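Local coordinates for ABC transporter ATP-binding protein (Leptospira interrogans serovar Copenhageni, PDB 4HZI) that probably binds and hydrolyses ATP as the nucleotide-binding subunit of an orphan ABC transporter involved in manganese utilization and tolerance, at residues N32-L37 and P192-M197; N78-M83 and G89-F94; T207-F212 and P234-D239; K265-L270 and L275-I280. One frame throughout, in Å; residues are numbered along the deposited sequence.

Contact 1 (N32-L37 and P192-M197); sequences NSLLSL and PDFLIM
Leu-34 and Phe-194 make the main apolar contact. Methyl CD2 of Leu-34 lies 3.6 Å from CD1 of the ring and 3.8 Å from Phe-194 CB, so it sits where the ring joins its stem. The two side chains run at a slant to each other, and the ring presents neither a clear face nor a clear edge to the methyl. Leu-35 adds a looser touch at the far end of the same ring, with its CD2 4.1 Å from Phe-194 CZ. Both leucines have CG swung away from the backbone N (chi1 -171° for Leu-34, -180° for Leu-35), which carries their methyls out to the phenyl group.

Neighbouring residues of a regular strand would normally point to opposite sides. Here Leu-34 and Leu-35 both pair with Ile-57 on strand 53-58, a classic beta bulge, which is consistent with both side chains turning toward Phe-194. The bulge lies where the N-terminal strand, between 53-58 and 90-93, joins the antiparallel sheet characteristic of ABC ATPases, whereas Phe-194 opens strand 194-198 of the mixed core sheet. The contact thus joins the two sheets by packing, without a backbone hydrogen bond between the segments; the nearest CA pair, Leu-34 and Asp-193, is 8.1 Å apart.

A methyl-to-carbonyl contact accompanies this packing: CD1 of Leu-34 rests 3.6 Å from the backbone O of Asp-193. The carboxylate of Asp-193 is engaged elsewhere, its OD2 forming a salt bridge with Arg-109. Phe-194 also packs on Ile-110 of the adjacent strand 110-113.

Contact 2 (N78-M83 and G89-F94); sequences NLIYGM and GTIRLF
Ile-91 reaches from strand 90-93 to two consecutive residues, Leu-79 and Ile-80, in the last turn of helix 73-80. That helix follows a glycine-rich loop consistent with a P-loop (Walker A) motif, and the contact packs the helix's C-terminal end on the antiparallel sheet of the ABC ATPase fold.

Of the three residues, Ile-91 has the largest area buried, and a single atom, CD1, meets both partners. Its CG1 branch is trans to the backbone N (chi1 173°) and the next bond is also extended (chi2 167°), a shape that carries the terminal methyl straight out from the strand. Leu-79 does not aim its CB at the strand, yet its CD2 comes within 3.9 Å of Ile-91 CD1. The two side chains run past one another in opposite senses. Ile-80 contributes its CG1 methylene at 4.1 Å from Ile-91 CD1, with the two side chains nearly perpendicular. Leu-79 and Ile-91 both touch Ile-40 of strand 36-42, which widens the apolar layer.

Just beyond the packed residues, the helix ends in a Schellman motif. Gly-82 is the C-prime residue, and its phi of 74° reverses the chain. The motif is closed by two backbone hydrogen bonds: Gly-82 N to Leu-79 O at 3.1 Å, and Met-83 N to Asn-78 O at 2.8 Å.

Contact 3 (T207-F212 and P234-D239); sequences TAREDF and PEEIPD
Arg-209 meets Glu-235 and Glu-236 through carbon atoms, without a direct salt bridge. The CG methylene of Glu-235 lies over one face of the guanidinium, 3.9 Å from Arg-209 NH1, while Arg-209 CD packs at 3.9 Å against CG of Glu-236. The carboxylate of Glu-235 stands 84° to the guanidinium plane, and its OE2 remains 4.8 Å from Arg-209 NH1.

One water joins the charged ends: it accepts from Arg-209 NH1 at 3.1 Å and donates to Glu-236 OE2 at 2.6 Å. Arg-209 NE is buried here and has no partner in the model. The arginine chain bends at CG-CD (chi3 80°), turning its head across the two glutamates.

Helix 206-222 follows a sequence consistent with the Walker B and D-loop region of ABC ATPases, and the 3-10 turn 234-236 comes just after the position where this family usually has its H-loop histidine.

Glu-236 is positioned by Thr-231, whose OG1 hydrogen-bonds OE1, and its side chain also touches Cys-201, as does Arg-209. The second subunit also reaches this region: Thr-207 OG1 hydrogen-bonds Tyr-271 O of that subunit, and Glu-235 packs on Glu-235 of the other copy.

Contact 4 (K265-L270 and L275-I280); sequences KNLEDL and LQVQRI
Glu-268 and Leu-275 supply the polar link, in which the first amide of the strand is held by a carboxylate from the helix. Leu-275 N donates to Glu-268 OE2 over 2.9 Å and the bond is almost straight, at 172°. OE2 receives it on its anti side, with the donor 19° out of the carboxylate plane. The glutamate is extended beyond CG, which lets its head reach forward to the amide although its CB does not aim at the strand. Two other oxygens lie near the same atom without bonding to it: Leu-275 O, 3.4 Å from Glu-268 OE2, and OE2 of Glu-264. The closeness of the two carboxylates could favour protonation of either Glu-264 or Glu-268.

Apolar packing continues from this bond along the strand. CD1 of Leu-275 lies 3.7 Å from CB of Leu-267 and 3.5 Å from its backbone O, resting on the helix surface itself. Two residues on, along the same side of the strand, CG2 of Val-277 is 3.8 Å from Leu-267 CD1, with the two side chains crossing at roughly a right angle. Leu-267 thus packs on two alternate residues of the strand.

The helix packs on one strand of the C-terminal beta hairpin, with segment axes 8.8 Å apart at closest approach and 134° between chain directions. Strand 283-288 pairs with 275-280 as a two-stranded antiparallel sheet and offers Val-286 to Leu-267 and Leu-275. Leu-66 of core strand 62-67 touches Leu-267, and Leu-206 of the second subunit packs on Leu-275.

How the contacts relate
From the N terminus, segment 32-37 meets 192-197 in contact 1, closing a loop of 154 residues. Within that span contact 2 closes a short one, from the end of helix 73-80 to strand 90-93. These two contacts touch, since Leu-34 O and Phe-94 N lie 2.7 Å apart as a probable hydrogen bond and strands 36-42 and 90-93 are neighbours in one sheet. Contacts 3 and 4 follow in series without crossing. Contact 3 ties helix 206-222 to the segment after strand 227-231, and contact 4 ties helix 264-271 to the C-terminal hairpin. They meet where Asp-239 packs on Arg-279, and both adjoin the second subunit.

Contact 1 (N32-L37 and P192-M197)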
# COMPACT_ATOMS: atom_id res chain seq x y z
N ASN A 32 -32.07 -15.13 7.69
CA ASN A 32 -31.23 -13.92 7.38
C ASN A 32 -29.73 -14.20 7.11
O ASN A 32 -28.88 -13.30 7.28
CB ASN A 32 -31.39 -12.85 8.47
CG ASN A 32 -30.69 -13.22 9.77
OD1 ASN A 32 -30.24 -14.36 9.96
ND2 ASN A 32 -30.59 -12.26 10.68
N SER A 33 -29.40 -15.41 6.68
CA SER A 33 -28.06 -15.66 6.11
C SER A 33 -28.04 -15.00 4.73
O SER A 33 -28.83 -15.36 3.87
CB SER A 33 -27.81 -17.15 5.96
OG SER A 33 -26.57 -17.36 5.27
N LEU A 34 -27.16 -14.03 4.51
CA LEU A 34 -27.19 -13.25 3.26
C LEU A 34 -26.15 -13.85 2.26
O LEU A 34 -26.46 -14.09 1.13
CB LEU A 34 -26.91 -11.76 3.52
CG LEU A 34 -27.11 -10.82 2.35
CD1 LEU A 34 -27.55 -9.41 2.81
CD2 LEU A 34 -25.82 -10.74 1.56
N LEU A 35 -24.93 -14.04 2.70
CA LEU A 35 -23.89 -14.72 1.90
C LEU A 35 -23.39 -15.94 2.66
O LEU A 35 -23.04 -15.87 3.86
CB LEU A 35 -22.73 -13.79 1.63
CG LEU A 35 -21.60 -14.41 0.79
CD1 LEU A 35 -22.09 -14.68 -0.62
CD2 LEU A 35 -20.35 -13.56 0.76
N SER A 36 -23.33 -17.08 1.98
CA SER A 36 -22.76 -18.25 2.62
C SER A 36 -21.90 -19.03 1.64
O SER A 36 -22.30 -19.22 0.49
CB SER A 36 -23.79 -19.17 3.22
OG SER A 36 -24.66 -19.67 2.28
N LEU A 37 -20.73 -19.41 2.12
CA LEU A 37 -19.82 -20.29 1.39
C LEU A 37 -19.62 -21.53 2.25
O LEU A 37 -19.30 -21.42 3.44
CB LEU A 37 -18.49 -19.62 1.18
CG LEU A 37 -18.43 -18.57 0.06
CD1 LEU A 37 -19.21 -17.30 0.42
CD2 LEU A 37 -17.01 -18.23 -0.26
N PRO A 192 -27.69 -2.35 -3.80
CA PRO A 192 -27.40 -3.78 -3.72
C PRO A 192 -27.67 -4.40 -2.37
O PRO A 192 -27.73 -3.71 -1.37
CB PRO A 192 -25.90 -3.83 -4.02
CG PRO A 192 -25.38 -2.53 -3.49
CD PRO A 192 -26.48 -1.53 -3.75
N ASP A 193 -27.75 -5.71 -2.34
CA ASP A 193 -28.00 -6.48 -1.12
C ASP A 193 -26.80 -6.38 -0.19
O ASP A 193 -26.94 -6.31 1.03
CB ASP A 193 -28.24 -7.95 -1.50
CG ASP A 193 -29.56 -8.17 -2.27
OD1 ASP A 193 -30.47 -7.34 -2.12
OD2 ASP A 193 -29.68 -9.19 -2.99
N PHE A 194 -25.62 -6.39 -0.79
CA PHE A 194 -24.36 -6.24 -0.07
C PHE A 194 -23.24 -5.61 -0.91
O PHE A 194 -23.29 -5.55 -2.15
CB PHE A 194 -23.94 -7.52 0.68
CG PHE A 194 -23.06 -8.48 -0.08
CD1 PHE A 194 -23.61 -9.38 -0.96
CD2 PHE A 194 -21.72 -8.53 0.17
CE1 PHE A 194 -22.81 -10.30 -1.62
CE2 PHE A 194 -20.89 -9.43 -0.50
CZ PHE A 194 -21.43 -10.29 -1.40
N LEU A 195 -22.23 -5.11 -0.21
CA LEU A 195 -21.14 -4.38 -0.80
C LEU A 195 -19.82 -5.08 -0.54
O LEU A 195 -19.49 -5.48 0.58
CB LEU A 195 -21.07 -2.99 -0.20
CG LEU A 195 -19.88 -2.11 -0.56
CD1 LEU A 195 -19.69 -1.89 -2.06
CD2 LEU A 195 -20.13 -0.77 0.11
N ILE A 196 -19.02 -5.21 -1.59
CA ILE A 196 -17.65 -5.66 -1.41
C ILE A 196 -16.68 -4.51 -1.58
O ILE A 196 -16.67 -3.85 -2.61
CB ILE A 196 -17.27 -6.74 -2.45
CG1 ILE A 196 -18.19 -7.94 -2.39
CG2 ILE A 196 -15.83 -7.15 -2.21
CD1 ILE A 196 -17.92 -8.97 -3.50
N MET A 197 -15.88 -4.22 -0.55
CA MET A 197 -14.85 -3.21 -0.65
C MET A 197 -13.47 -3.89 -0.69
O MET A 197 -12.97 -4.39 0.31
CB MET A 197 -14.92 -2.23 0.50
CG MET A 197 -16.16 -1.36 0.40
SD MET A 197 -16.23 -0.24 1.76
CE MET A 197 -17.27 -1.24 2.81

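Contact 2 (N78-M83 and G89-F94)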
# COMPACT_ATOMS: atom_id res chain seq x y z
N ASN A 78 -13.47 -12.52 -6.87
CA ASN A 78 -13.92 -12.92 -8.21
C ASN A 78 -14.96 -14.03 -8.23
O ASN A 78 -15.93 -13.99 -9.01
CB ASN A 78 -12.73 -13.30 -9.10
CG ASN A 78 -11.83 -12.13 -9.41
OD1 ASN A 78 -12.23 -10.98 -9.28
ND2 ASN A 78 -10.62 -12.41 -9.82
N LEU A 79 -14.82 -14.99 -7.33
CA LEU A 79 -15.75 -16.06 -7.19
C LEU A 79 -17.05 -15.55 -6.60
O LEU A 79 -18.13 -15.83 -7.09
CB LEU A 79 -15.09 -17.15 -6.35
CG LEU A 79 -15.76 -18.51 -6.35
CD1 LEU A 79 -14.79 -19.62 -6.00
CD2 LEU A 79 -16.95 -18.53 -5.39
N ILE A 80 -16.95 -14.73 -5.53
CA ILE A 80 -18.18 -14.12 -4.98
C ILE A 80 -18.95 -13.24 -6.01
O ILE A 80 -20.17 -13.22 -6.01
CB ILE A 80 -17.85 -13.36 -3.67
CG1 ILE A 80 -17.38 -14.35 -2.60
CG2 ILE A 80 -19.05 -12.58 -3.15
CD1 ILE A 80 -16.72 -13.76 -1.38
N TYR A 81 -18.24 -12.62 -6.95
CA TYR A 81 -18.85 -11.75 -7.94
C TYR A 81 -19.25 -12.50 -9.21
O TYR A 81 -19.67 -11.89 -10.20
CB TYR A 81 -17.90 -10.59 -8.26
CG TYR A 81 -18.55 -9.36 -8.86
CD1 TYR A 81 -19.66 -8.76 -8.28
CD2 TYR A 81 -18.06 -8.79 -10.04
CE1 TYR A 81 -20.27 -7.62 -8.85
CE2 TYR A 81 -18.63 -7.65 -10.58
CZ TYR A 81 -19.74 -7.07 -9.99
OH TYR A 81 -20.32 -5.95 -10.57
N GLY A 82 -19.14 -13.82 -9.19
CA GLY A 82 -19.58 -14.69 -10.31
C GLY A 82 -18.67 -14.67 -11.54
O GLY A 82 -19.14 -14.96 -12.67
N MET A 83 -17.40 -14.32 -11.35
CA MET A 83 -16.45 -14.19 -12.47
C MET A 83 -15.72 -15.50 -12.75
O MET A 83 -15.25 -15.73 -13.87
CB MET A 83 -15.40 -13.09 -12.24
CG MET A 83 -15.89 -11.65 -12.20
SD MET A 83 -16.09 -10.82 -13.80
CE MET A 83 -14.47 -11.06 -14.54
N GLY A 89 -17.95 -27.26 -3.70
CA GLY A 89 -18.56 -26.54 -2.59
C GLY A 89 -19.75 -25.73 -3.06
O GLY A 89 -20.09 -25.73 -4.24
N THR A 90 -20.39 -25.02 -2.13
CA THR A 90 -21.63 -24.36 -2.40
C THR A 90 -21.57 -22.91 -1.92
O THR A 90 -21.06 -22.67 -0.83
CB THR A 90 -22.78 -25.07 -1.65
OG1 THR A 90 -22.84 -26.44 -2.07
CG2 THR A 90 -24.10 -24.41 -1.97
N ILE A 91 -22.07 -22.00 -2.75
CA ILE A 91 -22.12 -20.57 -2.40
C ILE A 91 -23.53 -20.11 -2.68
O ILE A 91 -24.15 -20.51 -3.69
CB ILE A 91 -21.02 -19.77 -3.12
CG1 ILE A 91 -21.22 -18.26 -2.87
CG2 ILE A 91 -20.97 -20.09 -4.61
CD1 ILE A 91 -20.03 -17.43 -3.26
N ARG A 92 -24.10 -19.33 -1.75
CA ARG A 92 -25.47 -18.89 -1.86
C ARG A 92 -25.57 -17.42 -1.52
O ARG A 92 -24.84 -16.92 -0.65
CB ARG A 92 -26.35 -19.63 -0.86
CG ARG A 92 -26.49 -21.12 -1.04
CD ARG A 92 -27.24 -21.72 0.14
NE ARG A 92 -27.08 -23.16 0.16
CZ ARG A 92 -27.88 -24.04 -0.43
NH1 ARG A 92 -28.97 -23.64 -1.11
NH2 ARG A 92 -27.61 -25.34 -0.33
N LEU A 93 -26.48 -16.76 -2.22
CA LEU A 93 -26.99 -15.46 -1.87
C LEU A 93 -28.39 -15.71 -1.33
O LEU A 93 -29.27 -16.25 -2.02
CB LEU A 93 -26.93 -14.54 -3.09
CG LEU A 93 -27.42 -13.10 -2.88
CD1 LEU A 93 -26.52 -12.40 -1.86
CD2 LEU A 93 -27.44 -12.38 -4.21
N PHE A 94 -28.58 -15.36 -0.07
CA PHE A 94 -29.79 -15.76 0.67
C PHE A 94 -29.99 -17.27 0.47
O PHE A 94 -29.06 -18.04 0.67
CB PHE A 94 -31.00 -14.88 0.27
CG PHE A 94 -30.85 -13.41 0.64
CD1 PHE A 94 -30.88 -13.00 1.97
CD2 PHE A 94 -30.67 -12.44 -0.34
CE1 PHE A 94 -30.72 -11.66 2.30
CE2 PHE A 94 -30.52 -11.10 -0.02
CZ PHE A 94 -30.54 -10.71 1.31

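Contact 3 (T207-F212 and P234-D239)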
# COMPACT_ATOMS: atom_id res chain seq x y z
N THR A 207 -3.56 10.40 5.87
CA THR A 207 -4.49 11.53 5.91
C THR A 207 -5.69 11.21 5.01
O THR A 207 -6.86 11.41 5.38
CB THR A 207 -3.79 12.82 5.44
OG1 THR A 207 -2.60 13.08 6.24
CG2 THR A 207 -4.70 14.03 5.56
N ALA A 208 -5.39 10.74 3.81
CA ALA A 208 -6.41 10.36 2.86
C ALA A 208 -7.23 9.16 3.36
O ALA A 208 -8.46 9.07 3.11
CB ALA A 208 -5.77 10.04 1.54
N ARG A 209 -6.57 8.25 4.06
CA ARG A 209 -7.23 7.08 4.59
C ARG A 209 -8.22 7.50 5.69
O ARG A 209 -9.35 7.04 5.74
CB ARG A 209 -6.20 6.07 5.17
CG ARG A 209 -6.82 4.84 5.76
CD ARG A 209 -5.78 3.86 6.25
NE ARG A 209 -5.28 4.29 7.55
CZ ARG A 209 -4.05 4.16 8.02
NH1 ARG A 209 -3.09 3.63 7.31
NH2 ARG A 209 -3.80 4.61 9.24
N GLU A 210 -7.77 8.39 6.56
CA GLU A 210 -8.65 8.96 7.58
C GLU A 210 -9.85 9.65 7.00
O GLU A 210 -10.95 9.52 7.55
CB GLU A 210 -7.91 9.90 8.49
CG GLU A 210 -7.36 9.19 9.68
CD GLU A 210 -8.46 8.46 10.46
OE1 GLU A 210 -9.27 9.11 11.13
OE2 GLU A 210 -8.49 7.23 10.38
N ASP A 211 -9.64 10.39 5.94
CA ASP A 211 -10.73 11.08 5.27
C ASP A 211 -11.80 10.10 4.75
O ASP A 211 -13.01 10.26 4.97
CB ASP A 211 -10.17 11.86 4.10
CG ASP A 211 -11.19 12.81 3.47
OD1 ASP A 211 -12.18 13.20 4.14
OD2 ASP A 211 -11.04 13.11 2.29
N PHE A 212 -11.33 9.06 4.05
CA PHE A 212 -12.25 8.09 3.51
C PHE A 212 -12.94 7.25 4.61
O PHE A 212 -14.14 7.00 4.54
CB PHE A 212 -11.50 7.15 2.51
CG PHE A 212 -12.34 5.97 2.10
CD1 PHE A 212 -13.51 6.15 1.38
CD2 PHE A 212 -11.99 4.68 2.51
CE1 PHE A 212 -14.30 5.08 1.02
CE2 PHE A 212 -12.79 3.62 2.15
CZ PHE A 212 -13.94 3.82 1.43
N PRO A 234 -4.23 -4.59 8.92
CA PRO A 234 -5.18 -4.46 10.01
C PRO A 234 -5.53 -3.03 10.37
O PRO A 234 -6.69 -2.76 10.74
CB PRO A 234 -4.47 -5.15 11.17
CG PRO A 234 -3.73 -6.23 10.50
CD PRO A 234 -3.19 -5.59 9.26
N GLU A 235 -4.60 -2.10 10.17
CA GLU A 235 -4.86 -0.69 10.53
C GLU A 235 -5.89 0.01 9.67
O GLU A 235 -6.36 1.07 10.05
CB GLU A 235 -3.56 0.15 10.57
CG GLU A 235 -2.84 0.30 9.24
CD GLU A 235 -1.91 -0.89 8.91
OE1 GLU A 235 -2.03 -2.05 9.44
OE2 GLU A 235 -1.00 -0.63 8.13
N GLU A 236 -6.27 -0.58 8.54
CA GLU A 236 -7.25 -0.05 7.61
C GLU A 236 -8.68 -0.42 7.96
O GLU A 236 -9.59 -0.10 7.17
CB GLU A 236 -6.98 -0.61 6.21
CG GLU A 236 -5.76 -0.01 5.55
CD GLU A 236 -5.42 -0.64 4.21
OE1 GLU A 236 -6.15 -1.53 3.69
OE2 GLU A 236 -4.42 -0.17 3.66
N ILE A 237 -8.90 -1.15 9.05
CA ILE A 237 -10.22 -1.74 9.34
C ILE A 237 -11.00 -0.83 10.27
O ILE A 237 -10.65 -0.69 11.41
CB ILE A 237 -10.09 -3.12 10.03
CG1 ILE A 237 -9.35 -4.09 9.10
CG2 ILE A 237 -11.46 -3.66 10.33
CD1 ILE A 237 -8.89 -5.37 9.75
N PRO A 238 -12.13 -0.28 9.80
CA PRO A 238 -12.92 0.56 10.70
C PRO A 238 -13.54 -0.20 11.87
O PRO A 238 -13.79 -1.41 11.80
CB PRO A 238 -14.07 1.07 9.82
CG PRO A 238 -13.80 0.65 8.46
CD PRO A 238 -12.66 -0.32 8.44
N ASP A 239 -13.91 0.55 12.90
CA ASP A 239 -14.48 -0.03 14.10
C ASP A 239 -15.80 -0.78 13.95
O ASP A 239 -16.12 -1.61 14.80
CB ASP A 239 -14.65 1.05 15.19
CG ASP A 239 -15.79 2.07 14.88
OD1 ASP A 239 -16.36 2.13 13.75
OD2 ASP A 239 -16.12 2.84 15.81
O HOH W 1 -3.05 1.70 4.93

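Contact 4 (K265-L270 and L275-I280)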
# COMPACT_ATOMS: atom_id res chain seq x y z
N LYS A 265 -2.65 -14.99 19.32
CA LYS A 265 -2.43 -16.33 18.81
C LYS A 265 -2.88 -16.59 17.36
O LYS A 265 -2.15 -17.18 16.56
CB LYS A 265 -3.12 -17.39 19.70
CG LYS A 265 -2.59 -18.79 19.43
CD LYS A 265 -3.69 -19.79 19.11
CE LYS A 265 -3.14 -21.06 18.46
NZ LYS A 265 -4.13 -21.73 17.57
N ASN A 266 -4.11 -16.17 17.05
CA ASN A 266 -4.69 -16.35 15.71
C ASN A 266 -3.93 -15.48 14.66
O ASN A 266 -3.66 -15.98 13.58
CB ASN A 266 -6.16 -16.03 15.71
CG ASN A 266 -7.02 -17.19 16.28
OD1 ASN A 266 -6.67 -18.35 16.14
ND2 ASN A 266 -8.10 -16.87 16.93
N LEU A 267 -3.57 -14.24 15.03
CA LEU A 267 -2.76 -13.41 14.13
C LEU A 267 -1.32 -13.92 13.96
O LEU A 267 -0.77 -13.86 12.85
CB LEU A 267 -2.79 -11.95 14.57
CG LEU A 267 -4.16 -11.30 14.45
CD1 LEU A 267 -4.09 -9.83 14.79
CD2 LEU A 267 -4.78 -11.48 13.07
N GLU A 268 -0.72 -14.45 15.03
CA GLU A 268 0.62 -15.07 14.88
C GLU A 268 0.53 -16.31 13.98
O GLU A 268 1.44 -16.61 13.23
CB GLU A 268 1.26 -15.39 16.25
CG GLU A 268 1.59 -14.14 17.07
CD GLU A 268 2.17 -14.39 18.46
OE1 GLU A 268 2.04 -15.53 18.97
OE2 GLU A 268 2.70 -13.42 19.06
N ASP A 269 -0.60 -17.00 14.01
CA ASP A 269 -0.80 -18.13 13.13
C ASP A 269 -0.94 -17.62 11.69
O ASP A 269 -0.38 -18.20 10.77
CB ASP A 269 -2.02 -18.94 13.53
CG ASP A 269 -2.19 -20.21 12.72
OD1 ASP A 269 -1.24 -20.59 12.03
OD2 ASP A 269 -3.27 -20.83 12.78
N LEU A 270 -1.61 -16.49 11.51
CA LEU A 270 -1.75 -15.94 10.18
C LEU A 270 -0.40 -15.41 9.60
O LEU A 270 -0.11 -15.59 8.44
CB LEU A 270 -2.77 -14.78 10.22
CG LEU A 270 -3.06 -14.08 8.93
CD1 LEU A 270 -3.66 -15.01 7.90
CD2 LEU A 270 -3.99 -12.89 9.19
N LEU A 275 3.80 -11.22 17.49
CA LEU A 275 3.10 -9.96 17.31
C LEU A 275 2.63 -9.38 18.62
O LEU A 275 2.31 -10.08 19.57
CB LEU A 275 1.86 -10.15 16.44
CG LEU A 275 2.09 -10.67 15.04
CD1 LEU A 275 0.79 -11.11 14.38
CD2 LEU A 275 2.77 -9.61 14.18
N GLN A 276 2.56 -8.06 18.63
CA GLN A 276 1.98 -7.30 19.70
C GLN A 276 0.70 -6.74 19.09
O GLN A 276 0.74 -5.97 18.09
CB GLN A 276 2.94 -6.17 20.09
CG GLN A 276 2.54 -5.32 21.27
CD GLN A 276 2.68 -6.10 22.56
OE1 GLN A 276 3.78 -6.49 22.94
NE2 GLN A 276 1.56 -6.37 23.21
N VAL A 277 -0.44 -7.15 19.65
CA VAL A 277 -1.74 -6.76 19.13
C VAL A 277 -2.48 -5.93 20.14
O VAL A 277 -2.63 -6.33 21.29
CB VAL A 277 -2.61 -7.98 18.76
CG1 VAL A 277 -3.96 -7.54 18.22
CG2 VAL A 277 -1.87 -8.86 17.76
N GLN A 278 -2.98 -4.78 19.75
CA GLN A 278 -3.72 -3.95 20.69
C GLN A 278 -4.61 -2.99 19.99
O GLN A 278 -4.56 -2.86 18.75
CB GLN A 278 -2.76 -3.22 21.62
CG GLN A 278 -1.85 -2.23 20.89
CD GLN A 278 -0.63 -1.82 21.70
OE1 GLN A 278 0.51 -2.29 21.48
NE2 GLN A 278 -0.85 -0.89 22.61
N ARG A 279 -5.46 -2.31 20.75
CA ARG A 279 -6.28 -1.27 20.20
C ARG A 279 -5.80 0.11 20.61
O ARG A 279 -5.56 0.37 21.79
CB ARG A 279 -7.77 -1.49 20.51
CG ARG A 279 -8.29 -2.52 19.51
CD ARG A 279 -9.74 -2.60 19.33
NE ARG A 279 -10.51 -1.45 18.91
CZ ARG A 279 -10.83 -1.13 17.65
NH1 ARG A 279 -10.33 -1.77 16.60
NH2 ARG A 279 -11.64 -0.11 17.44
N ILE A 280 -5.64 0.98 19.62
CA ILE A 280 -5.18 2.34 19.88
C ILE A 280 -6.06 3.28 19.12
O ILE A 280 -6.28 3.09 17.93
CB ILE A 280 -3.70 2.52 19.50
CG1 ILE A 280 -2.83 1.55 20.29
CG2 ILE A 280 -3.25 3.95 19.79
CD1 ILE A 280 -1.39 1.48 19.85